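Local coordinates for protein Poly(A) ribonuclease pop2 (Schizosaccharomyces pombe, PDB 2P51) that removes poly(A) tails from mRNA as the catalytic 3'-exoribonuclease of the CCR4-NOT complex, using two metal ions held in a DEDD nuclease fold, at residues E53-V58 with F173-K178; A78-L83 with I183-E188; I85-L90 with S130-K135; F110-Q115 with E122-L127; K194-Y199 with N267-L272. All coordinates share one frame; numbering follows the deposited sequence. Where two conformers were deposited one is given.

How the contacts relate
Contacts 1 and 3 are buried near the metal site and share the pairing of strands 47-53 and 87-93: E53 of contact 1 bonds through its backbone to I86 and Q87 of contact 3. Contact 4 continues from contact 3 toward the periphery, its centre about 8 Å away, and is purely apolar. Contact 2 lies nearer the surface, its centre about 9 Å from that of contact 1, and differs in chemistry, with a charged side chain, a backbone N-H and two bridging waters. It meets contact 1 where Y175 and K178 bond to carbonyls of 78-83. Contact 5, partly buried and about 27 Å from contact 4 between centres, packs helix 189-199 against the last modelled segment and touches contact 1 through F173.

Contact 1 of 5, residues E53-V58 with F173-K178; sequences EFPGVV and FAYLLK. With MG (magnesium ion), chain C.
F54 lays one face of its ring over the CE1 corner of Y175, with F54 CG 3.3 Å from Y175 CE1. The planes lie 28° apart and the ring centres are well offset, 5.0 Å from each other, so little of one ring covers the other. F54 carries its ring between its own backbone N and carbonyl carbon (chi1 53°), and F54 CB also rests on the tyrosine, 3.4 Å from Y175 CE1. The tyrosine hydroxyl is bonded to the carbonyl of L83, and water 2 donates to both Y175 OH and G56 O, tying the loop to the helix. Just before F54 in the chain, E53 turns the other way. Its OE2 binds a magnesium ion at 2.1 Å, while OE1 accepts a bond from water 1, itself a ligand of that ion; D51 and D241 complete the site. The contact thus joins the loop leaving strand 47-53 to helix 170-181, with V80 of helix 69-82 against Y175 and the ring of Y171 meeting that of F54.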
# COMPACT_ATOMS: atom_id res chain seq x y z
N GLU A 53 5.56 3.37 -1.97
CA GLU A 53 6.24 4.22 -2.93
C GLU A 53 7.33 3.34 -3.59
O GLU A 53 7.95 2.48 -2.93
CB GLU A 53 6.87 5.45 -2.30
CG GLU A 53 5.95 6.35 -1.49
CD GLU A 53 4.77 6.88 -2.26
OE1 GLU A 53 4.88 7.20 -3.45
OE2 GLU A 53 3.67 6.99 -1.64
N PHE A 54 7.60 3.56 -4.86
CA PHE A 54 8.52 2.77 -5.66
C PHE A 54 8.96 3.65 -6.82
O PHE A 54 8.39 4.73 -7.02
CB PHE A 54 7.84 1.48 -6.12
CG PHE A 54 6.51 1.72 -6.82
CD1 PHE A 54 6.46 1.97 -8.19
CD2 PHE A 54 5.32 1.65 -6.09
CE1 PHE A 54 5.25 2.18 -8.83
CE2 PHE A 54 4.11 1.89 -6.72
CZ PHE A 54 4.10 2.13 -8.09
N PRO A 55 10.00 3.27 -7.53
CA PRO A 55 10.61 4.22 -8.49
C PRO A 55 9.95 4.28 -9.86
O PRO A 55 10.60 4.40 -10.90
CB PRO A 55 12.06 3.73 -8.59
CG PRO A 55 12.10 2.34 -8.12
CD PRO A 55 10.80 2.02 -7.41
N GLY A 56 8.61 4.24 -9.85
CA GLY A 56 7.87 4.50 -11.07
C GLY A 56 7.81 3.31 -12.02
O GLY A 56 7.95 2.17 -11.57
N VAL A 57 7.54 3.59 -13.27
CA VAL A 57 7.52 2.65 -14.38
C VAL A 57 8.64 3.04 -15.35
O VAL A 57 8.71 4.22 -15.79
CB VAL A 57 6.16 2.72 -15.09
CG1 VAL A 57 6.10 1.90 -16.39
CG2 VAL A 57 5.12 2.22 -14.08
N VAL A 58 9.49 2.09 -15.71
CA VAL A 58 10.59 2.44 -16.62
C VAL A 58 10.33 1.87 -18.01
O VAL A 58 10.88 2.31 -19.00
CB VAL A 58 11.97 1.97 -16.15
CG1 VAL A 58 12.28 2.61 -14.80
CG2 VAL A 58 12.05 0.45 -16.08
N PHE A 173 -0.16 -3.77 -4.05
CA PHE A 173 -0.30 -5.16 -3.59
C PHE A 173 0.81 -6.02 -4.20
O PHE A 173 1.33 -6.94 -3.53
CB PHE A 173 -1.64 -5.77 -3.97
CG PHE A 173 -2.74 -5.68 -2.93
CD1 PHE A 173 -2.51 -6.03 -1.61
CD2 PHE A 173 -3.99 -5.24 -3.28
CE1 PHE A 173 -3.47 -5.96 -0.59
CE2 PHE A 173 -4.96 -5.19 -2.30
CZ PHE A 173 -4.74 -5.52 -0.98
N ALA A 174 1.18 -5.80 -5.46
CA ALA A 174 2.25 -6.60 -6.09
C ALA A 174 3.54 -6.43 -5.29
O ALA A 174 4.30 -7.41 -5.09
CB ALA A 174 2.42 -6.28 -7.56
N TYR A 175 3.84 -5.20 -4.83
CA TYR A 175 5.10 -5.02 -4.08
C TYR A 175 5.06 -5.77 -2.76
O TYR A 175 6.11 -6.29 -2.36
CB TYR A 175 5.36 -3.52 -3.84
CG TYR A 175 6.20 -2.96 -4.98
CD1 TYR A 175 5.73 -2.09 -5.94
CD2 TYR A 175 7.52 -3.37 -5.04
CE1 TYR A 175 6.53 -1.58 -6.97
CE2 TYR A 175 8.32 -2.90 -6.04
CZ TYR A 175 7.84 -2.02 -7.01
OH TYR A 175 8.71 -1.60 -7.98
N LEU A 176 3.90 -5.85 -2.12
CA LEU A 176 3.86 -6.58 -0.86
C LEU A 176 3.98 -8.08 -1.16
O LEU A 176 4.66 -8.81 -0.42
CB LEU A 176 2.61 -6.31 -0.00
CG LEU A 176 2.82 -5.16 1.02
CD1 LEU A 176 2.93 -3.83 0.28
CD2 LEU A 176 1.71 -5.18 2.05
N LEU A 177 3.32 -8.51 -2.26
CA LEU A 177 3.50 -9.97 -2.53
C LEU A 177 4.92 -10.30 -2.90
O LEU A 177 5.47 -11.34 -2.48
CB LEU A 177 2.52 -10.43 -3.62
CG LEU A 177 2.42 -11.95 -3.84
CD1 LEU A 177 1.66 -12.61 -2.69
CD2 LEU A 177 1.75 -12.28 -5.17
N LYS A 178 5.57 -9.46 -3.67
CA LYS A 178 7.00 -9.63 -4.01
C LYS A 178 7.85 -9.70 -2.75
O LYS A 178 8.75 -10.52 -2.57
CB LYS A 178 7.46 -8.48 -4.91
CG LYS A 178 8.95 -8.37 -5.10
CD LYS A 178 9.33 -7.17 -5.98
CE LYS A 178 10.87 -7.11 -6.18
NZ LYS A 178 11.22 -5.78 -6.81
MG MG C . 1.71 7.17 -2.38
O HOH W 1 2.55 8.50 -3.76
O HOH W 2 7.29 -0.51 -10.57
O HOH W 3 2.14 5.75 -3.91
O HOH W 4 -0.20 7.59 -3.14

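Contact 2 of 5, residues A78-L83 with I183-E188; sequences ANVDSL and IPLPAE
Helix 69-82, around D81, comes up to the irregular loop 183-188, the backbones closest at D81 and P184, whose CA atoms are 5.7 Å apart. D81 makes the polar link: L185 N donates to D81 OD1 over 2.8 Å, a nearly straight bond at 165° that uses the syn lone pair, on the side of the other carboxylate oxygen. Two waters extend the grip. Water 6 donates to D81 OD1 and to I183 O, and water 5 to D81 OD2 and to L185 O, so both carboxylate oxygens are tied to the loop backbone on each side of P184. These three donated bonds probably help to stabilise the negative charge. The carboxylate also lies against the proline, D81 OD2 to P184 CB 3.8 Å. From the preceding residue, V80 meets L185 at about a right angle, V80 CG1 to L185 CD1 3.9 Å. V80 holds CG1 anti to its backbone N (chi1 174°), which brings that methyl to the leucine, and L185 goes on to touch Y73 and L76 of the same helix, A174 of helix 170-181 and F192 of helix 189-199. The carboxylate of D81 thus clasps the loop between helices 170-181 and 189-199, with polar, water-bridged contacts beside the apolar packing of L185 among three helices of the DEDD nuclease domain.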
# COMPACT_ATOMS: atom_id res chain seq x y z
N ALA A 78 6.42 -6.66 -15.13
CA ALA A 78 7.74 -6.31 -15.64
C ALA A 78 8.39 -5.30 -14.72
O ALA A 78 9.59 -5.40 -14.42
CB ALA A 78 7.64 -5.77 -17.07
N ASN A 79 7.65 -4.30 -14.29
CA ASN A 79 8.29 -3.22 -13.50
C ASN A 79 8.44 -3.58 -12.04
O ASN A 79 9.50 -3.32 -11.45
CB ASN A 79 7.49 -1.90 -13.68
CG ASN A 79 7.74 -1.34 -15.07
OD1 ASN A 79 8.73 -0.63 -15.26
ND2 ASN A 79 6.91 -1.64 -16.06
N VAL A 80 7.40 -4.19 -11.45
CA VAL A 80 7.50 -4.53 -10.02
C VAL A 80 8.59 -5.55 -9.82
O VAL A 80 9.35 -5.46 -8.83
CB VAL A 80 6.15 -5.03 -9.46
CG1 VAL A 80 6.34 -5.51 -8.04
CG2 VAL A 80 5.08 -3.94 -9.49
N ASP A 81 8.71 -6.51 -10.73
CA ASP A 81 9.78 -7.50 -10.53
C ASP A 81 11.17 -6.84 -10.53
O ASP A 81 12.04 -7.36 -9.85
CB ASP A 81 9.81 -8.53 -11.65
CG ASP A 81 8.85 -9.69 -11.49
OD1 ASP A 81 8.22 -9.89 -10.44
OD2 ASP A 81 8.75 -10.44 -12.50
N SER A 82 11.33 -5.76 -11.32
CA SER A 82 12.64 -5.21 -11.59
C SER A 82 13.09 -4.03 -10.74
O SER A 82 14.29 -3.76 -10.63
CB SER A 82 12.67 -4.75 -13.07
OG SER A 82 12.86 -5.97 -13.82
N LEU A 83 12.13 -3.35 -10.15
CA LEU A 83 12.39 -2.10 -9.46
C LEU A 83 12.13 -2.28 -7.98
O LEU A 83 11.09 -2.84 -7.59
CB LEU A 83 11.50 -0.96 -9.97
CG LEU A 83 11.65 -0.61 -11.48
CD1 LEU A 83 10.74 0.58 -11.83
CD2 LEU A 83 13.10 -0.31 -11.81
N ILE A 183 10.23 -13.84 -5.00
CA ILE A 183 10.44 -14.48 -6.28
C ILE A 183 9.72 -13.64 -7.31
O ILE A 183 8.90 -12.80 -6.89
CB ILE A 183 9.83 -15.89 -6.31
CG1 ILE A 183 8.37 -15.89 -5.81
CG2 ILE A 183 10.66 -16.91 -5.54
CD1 ILE A 183 7.72 -17.27 -5.93
N PRO A 184 9.98 -13.80 -8.60
CA PRO A 184 9.22 -13.10 -9.64
C PRO A 184 7.72 -13.33 -9.48
O PRO A 184 7.26 -14.39 -9.02
CB PRO A 184 9.67 -13.77 -10.94
CG PRO A 184 11.03 -14.32 -10.60
CD PRO A 184 11.04 -14.69 -9.13
N LEU A 185 6.92 -12.35 -9.86
CA LEU A 185 5.46 -12.49 -9.77
C LEU A 185 4.96 -13.55 -10.75
O LEU A 185 5.61 -13.91 -11.77
CB LEU A 185 4.78 -11.14 -10.02
CG LEU A 185 5.07 -10.03 -9.00
CD1 LEU A 185 4.72 -8.68 -9.60
CD2 LEU A 185 4.29 -10.30 -7.72
N PRO A 186 3.78 -14.10 -10.46
CA PRO A 186 3.19 -15.05 -11.45
C PRO A 186 3.06 -14.45 -12.84
O PRO A 186 2.90 -13.23 -13.08
CB PRO A 186 1.83 -15.36 -10.80
CG PRO A 186 2.06 -15.12 -9.33
CD PRO A 186 2.96 -13.91 -9.26
N ALA A 187 3.13 -15.27 -13.89
CA ALA A 187 3.10 -14.83 -15.29
C ALA A 187 1.73 -14.31 -15.72
O ALA A 187 1.62 -13.44 -16.60
CB ALA A 187 3.49 -15.97 -16.22
N GLU A 188 0.67 -14.84 -15.13
CA GLU A 188 -0.70 -14.48 -15.48
C GLU A 188 -1.46 -13.94 -14.28
O GLU A 188 -1.20 -14.38 -13.15
CB GLU A 188 -1.43 -15.68 -16.07
CG GLU A 188 -0.82 -16.21 -17.37
CD GLU A 188 -1.53 -15.57 -18.55
OE1 GLU A 188 -0.98 -14.61 -19.14
OE2 GLU A 188 -2.65 -16.05 -18.86
O HOH W 5 7.45 -12.53 -13.28
O HOH W 6 9.11 -10.08 -7.92

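Contact 3 of 5, residues I85-L90 with S130-K135; sequences IIQIGL and SGIDFK
A classic beta bulge opens strand 87-93, with I86 and Q87 both facing E53 of the neighbouring strand, and these two residues meet the turn between helices 121-129 and 134-140. Q87 reaches out with its chain extended beyond CG (chi2 180°), and I132 comes from the opposite direction to place I132 CD1 against the amide, 3.4 Å from Q87 NE2 and 3.5 Å from Q87 CD. The amide's polar atoms are engaged elsewhere: OE1 accepts from A238 N, and NE2 bonds to N109 and Q237. These bonds would fix the rotation of the group while the isoleucine methyl packs on it. Beside this pair, I86 points CD1 at the edge of the F134 ring, in its plane, 4.0 Å from F134 CE1. I132 serves this ring as well, its CG2 sitting 3.5 Å above the plane over the centre. G131, with positive phi, ends helix 121-129 in a Schellman motif, and D133 then N-caps helix 134-140 by bonding to K136 N; I132 and F134 are thus presented by a tight helix-to-helix connection. Q87 touches the metal ligand E53 and so probably acts in its second shell, with the bulge and the apolar contacts behind it, beside the DEDD active site.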
# COMPACT_ATOMS: atom_id res chain seq x y z
N ILE A 85 11.25 -1.69 -4.11
CA ILE A 85 10.37 -0.91 -3.23
C ILE A 85 11.14 0.13 -2.42
O ILE A 85 12.27 -0.15 -2.04
CB ILE A 85 9.61 -1.88 -2.30
CG1 ILE A 85 8.47 -1.23 -1.55
CG2 ILE A 85 10.56 -2.58 -1.30
CD1 ILE A 85 7.36 -0.65 -2.34
N ILE A 86 10.47 1.28 -2.19
CA ILE A 86 11.11 2.36 -1.43
C ILE A 86 10.39 2.59 -0.11
O ILE A 86 11.07 2.80 0.92
CB ILE A 86 11.23 3.64 -2.30
CG1 ILE A 86 12.22 3.43 -3.45
CG2 ILE A 86 11.64 4.85 -1.48
CD1 ILE A 86 12.20 4.51 -4.54
N GLN A 87 9.08 2.55 -0.07
CA GLN A 87 8.40 2.71 1.20
C GLN A 87 7.10 1.87 1.21
O GLN A 87 6.48 1.72 0.16
CB GLN A 87 7.87 4.12 1.52
CG GLN A 87 8.87 5.16 1.91
CD GLN A 87 8.25 6.51 2.19
OE1 GLN A 87 7.27 6.90 1.49
NE2 GLN A 87 8.78 7.24 3.13
N ILE A 88 6.70 1.40 2.37
CA ILE A 88 5.36 0.85 2.56
C ILE A 88 4.71 1.60 3.71
O ILE A 88 5.36 1.75 4.75
CB ILE A 88 5.34 -0.66 2.90
CG1 ILE A 88 5.90 -1.50 1.74
CG2 ILE A 88 3.94 -1.11 3.30
CD1 ILE A 88 6.09 -2.97 1.99
N GLY A 89 3.48 2.02 3.55
CA GLY A 89 2.71 2.69 4.62
C GLY A 89 1.60 1.79 5.11
O GLY A 89 0.88 1.23 4.26
N LEU A 90 1.52 1.61 6.44
CA LEU A 90 0.45 0.84 7.02
C LEU A 90 -0.25 1.68 8.11
O LEU A 90 0.38 2.03 9.09
CB LEU A 90 0.95 -0.46 7.65
CG LEU A 90 1.71 -1.47 6.79
CD1 LEU A 90 2.17 -2.66 7.62
CD2 LEU A 90 0.85 -1.91 5.60
N SER A 130 9.23 15.26 -2.42
CA SER A 130 8.17 14.88 -1.48
C SER A 130 8.73 14.56 -0.11
O SER A 130 7.93 14.33 0.82
CB SER A 130 7.38 13.69 -2.03
OG SER A 130 6.69 14.09 -3.20
N GLY A 131 10.07 14.55 0.02
CA GLY A 131 10.71 14.37 1.31
C GLY A 131 11.47 13.10 1.61
O GLY A 131 12.01 12.84 2.71
N ILE A 132 11.61 12.18 0.65
CA ILE A 132 12.44 10.98 0.83
C ILE A 132 13.89 11.35 1.02
O ILE A 132 14.46 12.14 0.24
CB ILE A 132 12.32 10.02 -0.39
CG1 ILE A 132 10.89 9.51 -0.62
CG2 ILE A 132 13.29 8.86 -0.27
CD1 ILE A 132 10.34 8.72 0.53
N ASP A 133 14.47 10.74 2.05
CA ASP A 133 15.91 10.90 2.36
C ASP A 133 16.68 9.74 1.77
O ASP A 133 16.93 8.71 2.40
CB ASP A 133 16.04 11.03 3.88
CG ASP A 133 17.45 11.28 4.33
OD1 ASP A 133 18.42 11.18 3.54
OD2 ASP A 133 17.65 11.60 5.54
N PHE A 134 17.03 9.88 0.49
CA PHE A 134 17.62 8.72 -0.18
C PHE A 134 18.91 8.27 0.49
O PHE A 134 19.23 7.09 0.54
CB PHE A 134 17.79 9.06 -1.68
CG PHE A 134 16.49 8.77 -2.45
CD1 PHE A 134 16.12 7.47 -2.74
CD2 PHE A 134 15.66 9.80 -2.88
CE1 PHE A 134 14.95 7.16 -3.44
CE2 PHE A 134 14.47 9.52 -3.55
CZ PHE A 134 14.10 8.19 -3.82
N LYS A 135 19.71 9.20 1.03
CA LYS A 135 20.95 8.77 1.64
C LYS A 135 20.67 7.85 2.83
O LYS A 135 21.30 6.85 3.08
CB LYS A 135 21.78 9.97 2.10
CG LYS A 135 23.12 9.57 2.74
CD LYS A 135 23.97 10.73 3.17
CE LYS A 135 24.32 11.85 2.18
NZ LYS A 135 23.91 13.12 2.82

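Contact 4 of 5, residues F110-Q115 with E122-L127; sequences FTFNLQ and ESIELL
I124, on helix 121-129, carries the whole of this contact from the helix side, its branches dividing between L114 and F112 of the loop after strand 105-109. Aliphatic packing is the closer part. L114 and I124 run alongside one another, pointing opposite ways, and L114 CD2 lies 3.7 Å from I124 CG2 and 4.1 Å from I124 CG1. The isoleucine sets CG2 anti to its backbone N, with CG1 beside that N (chi1 -64°), and in this way offers both branches to the one leucine methyl. The aromatic part is looser: F112 reaches in from the loop to meet I124 head on, and I124 CD1 comes to 4.1 Å from F112 CE2, oblique to the ring. L114 CD2 touches the same ring at its edge, in plane, so the leucine methyl is shared between phenylalanine and isoleucine. The polar bonds here lie within the loop, not between the two segments. N113 OD1 accepts a weak bond from Q115 N, 2.8 Å long and bent to 127°, and another from D116 N, which probably helps to hold the chain's turn after N113. Around this small apolar cluster, F134 of helix 134-140 touches both L114 and I124, Y119 also lies against I124, and F112 meets I86 ahead of strand 87-93. The loop leaving strand 105-109 thus packs against both helix 121-129 and helix 134-140.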
# COMPACT_ATOMS: atom_id res chain seq x y z
N PHE A 110 12.66 1.45 2.93
CA PHE A 110 13.43 0.30 2.46
C PHE A 110 14.74 0.70 1.79
O PHE A 110 14.92 1.80 1.27
CB PHE A 110 12.58 -0.52 1.46
CG PHE A 110 11.46 -1.20 2.23
CD1 PHE A 110 11.67 -2.43 2.85
CD2 PHE A 110 10.22 -0.61 2.38
CE1 PHE A 110 10.66 -3.07 3.56
CE2 PHE A 110 9.19 -1.23 3.06
CZ PHE A 110 9.43 -2.47 3.68
N THR A 111 15.66 -0.26 1.81
CA THR A 111 17.01 -0.04 1.26
C THR A 111 16.95 0.33 -0.23
O THR A 111 16.19 -0.24 -1.02
CB THR A 111 17.84 -1.31 1.48
OG1 THR A 111 19.21 -0.99 1.17
CG2 THR A 111 17.38 -2.42 0.54
N PHE A 112 17.77 1.29 -0.65
CA PHE A 112 17.75 1.74 -2.06
C PHE A 112 19.08 2.42 -2.30
O PHE A 112 19.64 3.02 -1.34
CB PHE A 112 16.56 2.68 -2.27
CG PHE A 112 16.22 2.79 -3.74
CD1 PHE A 112 15.40 1.83 -4.32
CD2 PHE A 112 16.72 3.83 -4.53
CE1 PHE A 112 15.09 1.89 -5.68
CE2 PHE A 112 16.41 3.87 -5.87
CZ PHE A 112 15.61 2.90 -6.45
N ASN A 113 19.62 2.38 -3.51
CA ASN A 113 20.95 2.85 -3.83
C ASN A 113 20.85 3.60 -5.17
O ASN A 113 20.64 2.98 -6.21
CB ASN A 113 21.94 1.70 -3.86
CG ASN A 113 23.34 2.24 -4.05
OD1 ASN A 113 23.56 2.96 -5.02
ND2 ASN A 113 24.24 1.84 -3.14
N LEU A 114 20.97 4.93 -5.14
CA LEU A 114 20.78 5.72 -6.35
C LEU A 114 21.87 5.46 -7.38
O LEU A 114 21.72 5.69 -8.58
CB LEU A 114 20.76 7.24 -6.04
CG LEU A 114 19.46 7.68 -5.31
CD1 LEU A 114 19.55 9.16 -4.96
CD2 LEU A 114 18.20 7.36 -6.13
N GLN A 115 23.02 4.98 -6.91
CA GLN A 115 24.09 4.73 -7.88
C GLN A 115 23.90 3.39 -8.56
O GLN A 115 24.24 3.19 -9.73
CB GLN A 115 25.42 4.85 -7.10
CG GLN A 115 25.73 6.23 -6.56
CD GLN A 115 25.03 6.62 -5.27
OE1 GLN A 115 24.51 7.75 -5.18
NE2 GLN A 115 24.97 5.76 -4.25
N GLU A 122 12.43 10.53 -13.21
CA GLU A 122 11.34 11.42 -12.79
C GLU A 122 10.78 11.05 -11.40
O GLU A 122 10.43 11.89 -10.57
CB GLU A 122 10.23 11.34 -13.82
CG GLU A 122 10.59 11.89 -15.17
CD GLU A 122 11.32 10.99 -16.14
OE1 GLU A 122 11.73 9.87 -15.72
OE2 GLU A 122 11.50 11.42 -17.31
N SER A 123 10.67 9.75 -11.16
CA SER A 123 10.07 9.30 -9.88
C SER A 123 10.97 9.62 -8.71
O SER A 123 10.51 9.99 -7.63
CB SER A 123 9.82 7.80 -9.94
OG SER A 123 8.80 7.49 -10.89
N ILE A 124 12.28 9.46 -8.92
CA ILE A 124 13.24 9.79 -7.84
C ILE A 124 13.15 11.28 -7.54
O ILE A 124 13.19 11.72 -6.39
CB ILE A 124 14.69 9.39 -8.22
CG1 ILE A 124 14.85 7.87 -8.40
CG2 ILE A 124 15.78 9.95 -7.30
CD1 ILE A 124 14.22 7.02 -7.33
N GLU A 125 13.00 12.08 -8.59
CA GLU A 125 12.89 13.52 -8.37
C GLU A 125 11.61 13.84 -7.60
O GLU A 125 11.58 14.65 -6.66
CB GLU A 125 12.91 14.31 -9.70
CG GLU A 125 12.82 15.81 -9.39
CD GLU A 125 14.02 16.33 -8.62
OE1 GLU A 125 13.83 17.26 -7.80
OE2 GLU A 125 15.12 15.80 -8.87
N LEU A 126 10.52 13.21 -7.98
CA LEU A 126 9.24 13.46 -7.28
C LEU A 126 9.34 13.02 -5.83
O LEU A 126 8.87 13.73 -4.92
CB LEU A 126 8.14 12.68 -7.97
CG LEU A 126 6.72 12.70 -7.38
CD1 LEU A 126 6.13 14.12 -7.33
CD2 LEU A 126 5.83 11.84 -8.29
N LEU A 127 9.96 11.85 -5.62
CA LEU A 127 10.07 11.37 -4.22
C LEU A 127 10.97 12.28 -3.39
O LEU A 127 10.76 12.55 -2.20
CB LEU A 127 10.57 9.91 -4.23
CG LEU A 127 9.51 8.91 -4.68
CD1 LEU A 127 10.11 7.55 -5.02
CD2 LEU A 127 8.37 8.73 -3.64

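Contact 5 of 5, residues K194-Y199 with N267-L272; sequences KILCIY and NQLYGL
L196 and L269 reach toward each other tip to tip, L196 CD2 3.8 Å from L269 CD1. On the next residue of the helix, C197 brings its sulfur to N267, with C197 SG 3.9 Å from both N267 ND2 and N267 CB, so that it lies alongside the asparagine in plain van der Waals contact. The two neighbours, already splayed apart by the helix, reach different residues of the facing chain; their first torsions add to this, L196 setting CG anti to its N (chi1 -162°) and C197 holding SG beside its N (chi1 -70°). That chain is the C-terminal end of the model, coming after helix 238-257 and lying over helix 189-199 of the DEDD nuclease domain. Its path ends in a type II beta turn from L269 to L272, with G271 at positive phi. The amide of N267 is held from outside: OD1 accepts from N203 N at the start of strand 203-205, and ND2 donates to P201 O just before it. N267 O bonds in addition to the hydroxyl of Y193, back on helix 189-199. Further out, F173 of helix 170-181 packs on L196, Y189 touches L269, and D205 receives the N-H of Y270.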
# COMPACT_ATOMS: atom_id res chain seq x y z
N LYS A 194 -5.07 -15.29 -7.31
CA LYS A 194 -5.31 -16.40 -6.39
C LYS A 194 -4.42 -16.34 -5.17
O LYS A 194 -4.83 -16.52 -4.02
CB LYS A 194 -5.04 -17.70 -7.15
CG LYS A 194 -5.11 -18.96 -6.36
CD LYS A 194 -5.29 -20.07 -7.45
CE LYS A 194 -5.82 -19.32 -8.68
NZ LYS A 194 -7.28 -19.05 -8.60
N ILE A 195 -3.13 -16.10 -5.40
CA ILE A 195 -2.19 -16.07 -4.27
C ILE A 195 -2.42 -14.81 -3.48
O ILE A 195 -2.37 -14.83 -2.24
CB ILE A 195 -0.77 -16.10 -4.88
CG1 ILE A 195 -0.51 -17.43 -5.59
CG2 ILE A 195 0.27 -15.76 -3.84
CD1 ILE A 195 0.79 -17.61 -6.31
N LEU A 196 -2.72 -13.71 -4.18
CA LEU A 196 -2.97 -12.48 -3.41
C LEU A 196 -4.13 -12.67 -2.45
O LEU A 196 -3.98 -12.20 -1.32
CB LEU A 196 -3.34 -11.30 -4.29
CG LEU A 196 -3.21 -9.92 -3.66
CD1 LEU A 196 -1.74 -9.58 -3.33
CD2 LEU A 196 -3.78 -8.88 -4.58
N CYS A 197 -5.20 -13.32 -2.87
CA CYS A 197 -6.37 -13.45 -1.99
C CYS A 197 -6.15 -14.45 -0.87
O CYS A 197 -6.89 -14.54 0.11
CB CYS A 197 -7.62 -13.79 -2.84
SG CYS A 197 -8.10 -12.33 -3.85
N ILE A 198 -5.05 -15.23 -0.94
CA ILE A 198 -4.76 -16.06 0.27
C ILE A 198 -4.09 -15.23 1.35
O ILE A 198 -4.38 -15.34 2.55
CB ILE A 198 -3.92 -17.26 -0.16
CG1 ILE A 198 -4.71 -18.26 -1.02
CG2 ILE A 198 -3.24 -17.95 1.02
CD1 ILE A 198 -3.81 -19.27 -1.70
N TYR A 199 -3.12 -14.37 0.95
CA TYR A 199 -2.47 -13.51 1.93
C TYR A 199 -3.35 -12.36 2.41
O TYR A 199 -3.21 -11.96 3.58
CB TYR A 199 -1.17 -12.91 1.33
CG TYR A 199 -0.07 -13.94 1.26
CD1 TYR A 199 0.81 -14.17 2.34
CD2 TYR A 199 0.10 -14.69 0.09
CE1 TYR A 199 1.82 -15.13 2.24
CE2 TYR A 199 1.10 -15.65 -0.01
CZ TYR A 199 1.96 -15.86 1.08
OH TYR A 199 2.96 -16.82 0.95
N ASN A 267 -12.35 -7.83 -2.65
CA ASN A 267 -11.23 -8.37 -3.42
C ASN A 267 -11.32 -7.99 -4.89
O ASN A 267 -10.90 -8.79 -5.74
CB ASN A 267 -11.12 -9.89 -3.23
CG ASN A 267 -10.97 -10.24 -1.75
OD1 ASN A 267 -10.83 -9.40 -0.86
ND2 ASN A 267 -11.03 -11.51 -1.46
N GLN A 268 -11.82 -6.82 -5.22
CA GLN A 268 -11.80 -6.41 -6.62
C GLN A 268 -10.73 -5.33 -6.79
O GLN A 268 -10.84 -4.27 -6.16
CB GLN A 268 -13.15 -5.86 -7.11
CG GLN A 268 -14.35 -6.79 -6.87
CD GLN A 268 -14.14 -8.09 -7.61
OE1 GLN A 268 -13.87 -8.03 -8.81
NE2 GLN A 268 -14.23 -9.25 -6.94
N LEU A 269 -9.73 -5.56 -7.63
CA LEU A 269 -8.68 -4.56 -7.78
C LEU A 269 -8.97 -3.67 -8.96
O LEU A 269 -9.36 -4.18 -10.03
CB LEU A 269 -7.32 -5.25 -7.97
CG LEU A 269 -6.85 -6.21 -6.89
CD1 LEU A 269 -5.39 -6.54 -7.16
CD2 LEU A 269 -7.03 -5.56 -5.54
N TYR A 270 -8.81 -2.35 -8.84
CA TYR A 270 -9.07 -1.49 -9.99
C TYR A 270 -8.19 -1.81 -11.18
O TYR A 270 -7.00 -1.96 -11.08
CB TYR A 270 -8.84 -0.02 -9.58
CG TYR A 270 -9.16 0.90 -10.74
CD1 TYR A 270 -10.48 1.07 -11.12
CD2 TYR A 270 -8.14 1.57 -11.42
CE1 TYR A 270 -10.77 1.93 -12.18
CE2 TYR A 270 -8.42 2.42 -12.46
CZ TYR A 270 -9.73 2.57 -12.85
OH TYR A 270 -10.04 3.42 -13.89
N GLY A 271 -8.70 -1.88 -12.39
CA GLY A 271 -7.95 -1.96 -13.62
C GLY A 271 -7.39 -3.33 -13.95
O GLY A 271 -6.64 -3.48 -14.90
N LEU A 272 -7.74 -4.35 -13.17
CA LEU A 272 -7.17 -5.68 -13.31
C LEU A 272 -8.22 -6.79 -13.36
O LEU A 272 -9.20 -6.56 -12.57
CB LEU A 272 -6.21 -5.91 -12.12
CG LEU A 272 -4.89 -5.12 -12.24
CD1 LEU A 272 -4.07 -5.21 -10.97
CD2 LEU A 272 -4.10 -5.62 -13.46